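Local coordinates for RctB replication initiator protein (Vibrio cholerae, PDB 5UBD) that initiates replication of the second chromosome of the cholera pathogen, a task in which this N-terminal domain probably contributes to DNA binding, at residues Arg7-Pro12 with Ile97-Glu102. The protein carries 1 engineered substitution. Sequence-based numbering, arbitrary orientation.
Sequences RLIKLP and IPVRFE
Glu102 reaches across to the backbone of Leu11 and so carries the parallel pairing of residues 7-12 with 97-102 one step beyond its last backbone bond, a worked example of a carboxylate standing in for a main-chain acceptor. Glu102 CB lies 3.9 Å from Leu8 CD1. CG, flanked by the backbone N and C of its own residue (chi1 66°), sits against the carbonyl oxygen of Ile9. From there the extended chain brings CD alongside the backbone of Lys10 and Leu11. OE2 then takes the amide hydrogen of Leu11 on its anti lone pair, in a nearly straight bond; the 2.5 Å from Leu11 N to Glu102 OE2 is shorter than such a bond usually is, so the exact distance is doubtful. The same oxygen touches CB and CG of Leu11, whose side chain crosses the glutamate at about a right angle.

Ahead of it runs a short parallel ladder: Arg100 N donates to Arg7 O, Ile9 N to Arg100 O (2.9 Å), and Glu102 N to Ile9 O (3.1 Å). These bonds join strand 8-9 to strand 94-101 as an outermost strand of the chain's mixed sheet, in which 111-114 lies on the other side of 94-101; the domain belongs to the helix-turn-helix clan.

The two faces of the sheet differ here. On that of Leu8 and Arg100, Leu8 CD1 rests 3.5 Å above the plane of the Arg100 guanidinium, displaced from its centre toward the outer edge. On the other, buried Ile9 lies side by side with Phe101, Ile9 CB being 3.6 Å from Phe101 CD2 in an oblique approach to the ring. With CG1 anti to the carbonyl carbon (chi1 -53°), Ile9 also presses CG1 against Val99 CG2, a tight 3.3 Å. Leu20 of strand 20-22 touches the side chains of both Ile9 and Phe101, while Leu62 of strand 62-64 meets Ile9.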
loop_
_atom_site.group_PDB
_atom_site.type_symbol
_atom_site.label_atom_id
_atom_site.label_comp_id
_atom_site.label_asym_id
_atom_site.label_seq_id
_atom_site.Cartn_x
_atom_site.Cartn_y
_atom_site.Cartn_z
ATOM N N ARG A 7 10.025 -8.958 -8.695
ATOM C CA ARG A 7 8.832 -9.794 -8.566
ATOM C C ARG A 7 7.873 -9.637 -9.749
ATOM O O ARG A 7 7.698 -8.541 -10.283
ATOM C CB ARG A 7 8.091 -9.472 -7.267
ATOM C CG ARG A 7 6.796 -10.248 -7.060
ATOM C CD ARG A 7 6.251 -9.997 -5.671
ATOM N NE ARG A 7 5.016 -10.738 -5.436
ATOM C CZ ARG A 7 3.800 -10.196 -5.451
ATOM N NH1 ARG A 7 3.656 -8.901 -5.688
ATOM N NH2 ARG A 7 2.730 -10.945 -5.218
ATOM N N LEU A 8 7.232 -10.736 -10.133
ATOM C CA LEU A 8 6.339 -10.768 -11.283
ATOM C C LEU A 8 4.883 -10.642 -10.842
ATOM O O LEU A 8 4.404 -11.434 -10.021
ATOM C CB LEU A 8 6.539 -12.063 -12.071
ATOM C CG LEU A 8 5.502 -12.369 -13.149
ATOM C CD1 LEU A 8 5.685 -11.460 -14.353
ATOM C CD2 LEU A 8 5.571 -13.836 -13.543
ATOM N N ILE A 9 4.181 -9.652 -11.398
ATOM C CA ILE A 9 2.737 -9.524 -11.224
ATOM C C ILE A 9 2.046 -10.189 -12.403
ATOM O O ILE A 9 2.422 -9.973 -13.562
ATOM C CB ILE A 9 2.315 -8.051 -11.110
ATOM C CG1 ILE A 9 3.125 -7.357 -10.031
ATOM C CG2 ILE A 9 0.841 -7.946 -10.761
ATOM C CD1 ILE A 9 3.005 -8.011 -8.678
ATOM N N LYS A 10 1.028 -10.987 -12.113
ATOM C CA LYS A 10 0.285 -11.698 -13.138
ATOM C C LYS A 10 -1.036 -10.992 -13.425
ATOM O O LYS A 10 -1.517 -10.171 -12.640
ATOM C CB LYS A 10 0.047 -13.149 -12.714
ATOM C CG LYS A 10 1.333 -13.960 -12.609
ATOM C CD LYS A 10 1.098 -15.337 -12.017
ATOM C CE LYS A 10 2.410 -16.097 -11.865
ATOM N NZ LYS A 10 2.212 -17.418 -11.206
ATOM N N LEU A 11 -1.604 -11.315 -14.587
ATOM C CA LEU A 11 -2.879 -10.759 -15.012
ATOM C C LEU A 11 -3.969 -11.072 -13.988
ATOM O O LEU A 11 -3.867 -12.047 -13.240
ATOM C CB LEU A 11 -3.255 -11.325 -16.384
ATOM C CG LEU A 11 -2.504 -10.717 -17.568
ATOM C CD1 LEU A 11 -2.478 -11.677 -18.745
ATOM C CD2 LEU A 11 -3.159 -9.401 -17.957
ATOM N N PRO A 12 -5.048 -10.267 -13.949
ATOM C CA PRO A 12 -5.402 -9.145 -14.828
ATOM C C PRO A 12 -4.782 -7.805 -14.446
ATOM O O PRO A 12 -5.234 -6.770 -14.943
ATOM C CB PRO A 12 -6.923 -9.075 -14.688
ATOM C CG PRO A 12 -7.164 -9.498 -13.281
ATOM C CD PRO A 12 -6.113 -10.543 -12.968
ATOM N N ILE A 97 9.552 -2.344 -3.353
ATOM C CA ILE A 97 10.054 -3.544 -4.012
ATOM C C ILE A 97 9.935 -3.337 -5.521
ATOM O O ILE A 97 8.858 -2.985 -5.997
ATOM C CB ILE A 97 9.290 -4.807 -3.590
ATOM C CG1 ILE A 97 9.457 -5.040 -2.087
ATOM C CG2 ILE A 97 9.750 -6.017 -4.404
ATOM C CD1 ILE A 97 8.637 -6.187 -1.555
ATOM N N PRO A 98 11.007 -3.536 -6.290
ATOM C CA PRO A 98 10.896 -3.415 -7.748
ATOM C C PRO A 98 10.010 -4.505 -8.329
ATOM O O PRO A 98 9.968 -5.637 -7.842
ATOM C CB PRO A 98 12.345 -3.555 -8.230
ATOM C CG PRO A 98 13.041 -4.293 -7.134
ATOM C CD PRO A 98 12.380 -3.848 -5.862
ATOM N N VAL A 99 9.299 -4.150 -9.398
ATOM C CA VAL A 99 8.224 -4.981 -9.914
ATOM C C VAL A 99 8.312 -5.084 -11.433
ATOM O O VAL A 99 8.900 -4.237 -12.108
ATOM C CB VAL A 99 6.846 -4.429 -9.486
ATOM C CG1 VAL A 99 6.369 -3.342 -10.446
ATOM C CG2 VAL A 99 5.849 -5.540 -9.385
ATOM N N ARG A 100 7.723 -6.157 -11.960
ATOM C CA ARG A 100 7.603 -6.386 -13.393
ATOM C C ARG A 100 6.270 -7.065 -13.665
ATOM O O ARG A 100 5.937 -8.064 -13.022
ATOM C CB ARG A 100 8.757 -7.249 -13.919
ATOM C CG ARG A 100 8.419 -8.039 -15.173
ATOM C CD ARG A 100 9.603 -8.859 -15.653
ATOM N NE ARG A 100 9.189 -9.907 -16.582
ATOM C CZ ARG A 100 9.002 -11.175 -16.237
ATOM N NH1 ARG A 100 9.199 -11.559 -14.983
ATOM N NH2 ARG A 100 8.625 -12.061 -17.144
ATOM N N PHE A 101 5.509 -6.520 -14.609
ATOM C CA PHE A 101 4.233 -7.100 -14.999
ATOM C C PHE A 101 4.414 -8.029 -16.195
ATOM O O PHE A 101 5.290 -7.823 -17.039
ATOM C CB PHE A 101 3.224 -6.005 -15.352
ATOM C CG PHE A 101 2.886 -5.095 -14.206
ATOM C CD1 PHE A 101 3.666 -3.982 -13.933
ATOM C CD2 PHE A 101 1.780 -5.346 -13.408
ATOM C CE1 PHE A 101 3.355 -3.141 -12.879
ATOM C CE2 PHE A 101 1.463 -4.507 -12.352
ATOM C CZ PHE A 101 2.252 -3.404 -12.087
ATOM N N GLU A 102 3.573 -9.065 -16.259
ATOM C CA GLU A 102 3.549 -9.916 -17.442
ATOM C C GLU A 102 2.808 -9.263 -18.598
ATOM O O GLU A 102 2.967 -9.695 -19.745
ATOM C CB GLU A 102 2.921 -11.277 -17.121
ATOM C CG GLU A 102 1.442 -11.239 -16.759
ATOM C CD GLU A 102 0.815 -12.627 -16.738
ATOM O OE1 GLU A 102 1.439 -13.566 -17.276
ATOM O OE2 GLU A 102 -0.299 -12.781 -16.188
HETATM O O HOH W 1 -2.633 -14.048 -14.045
#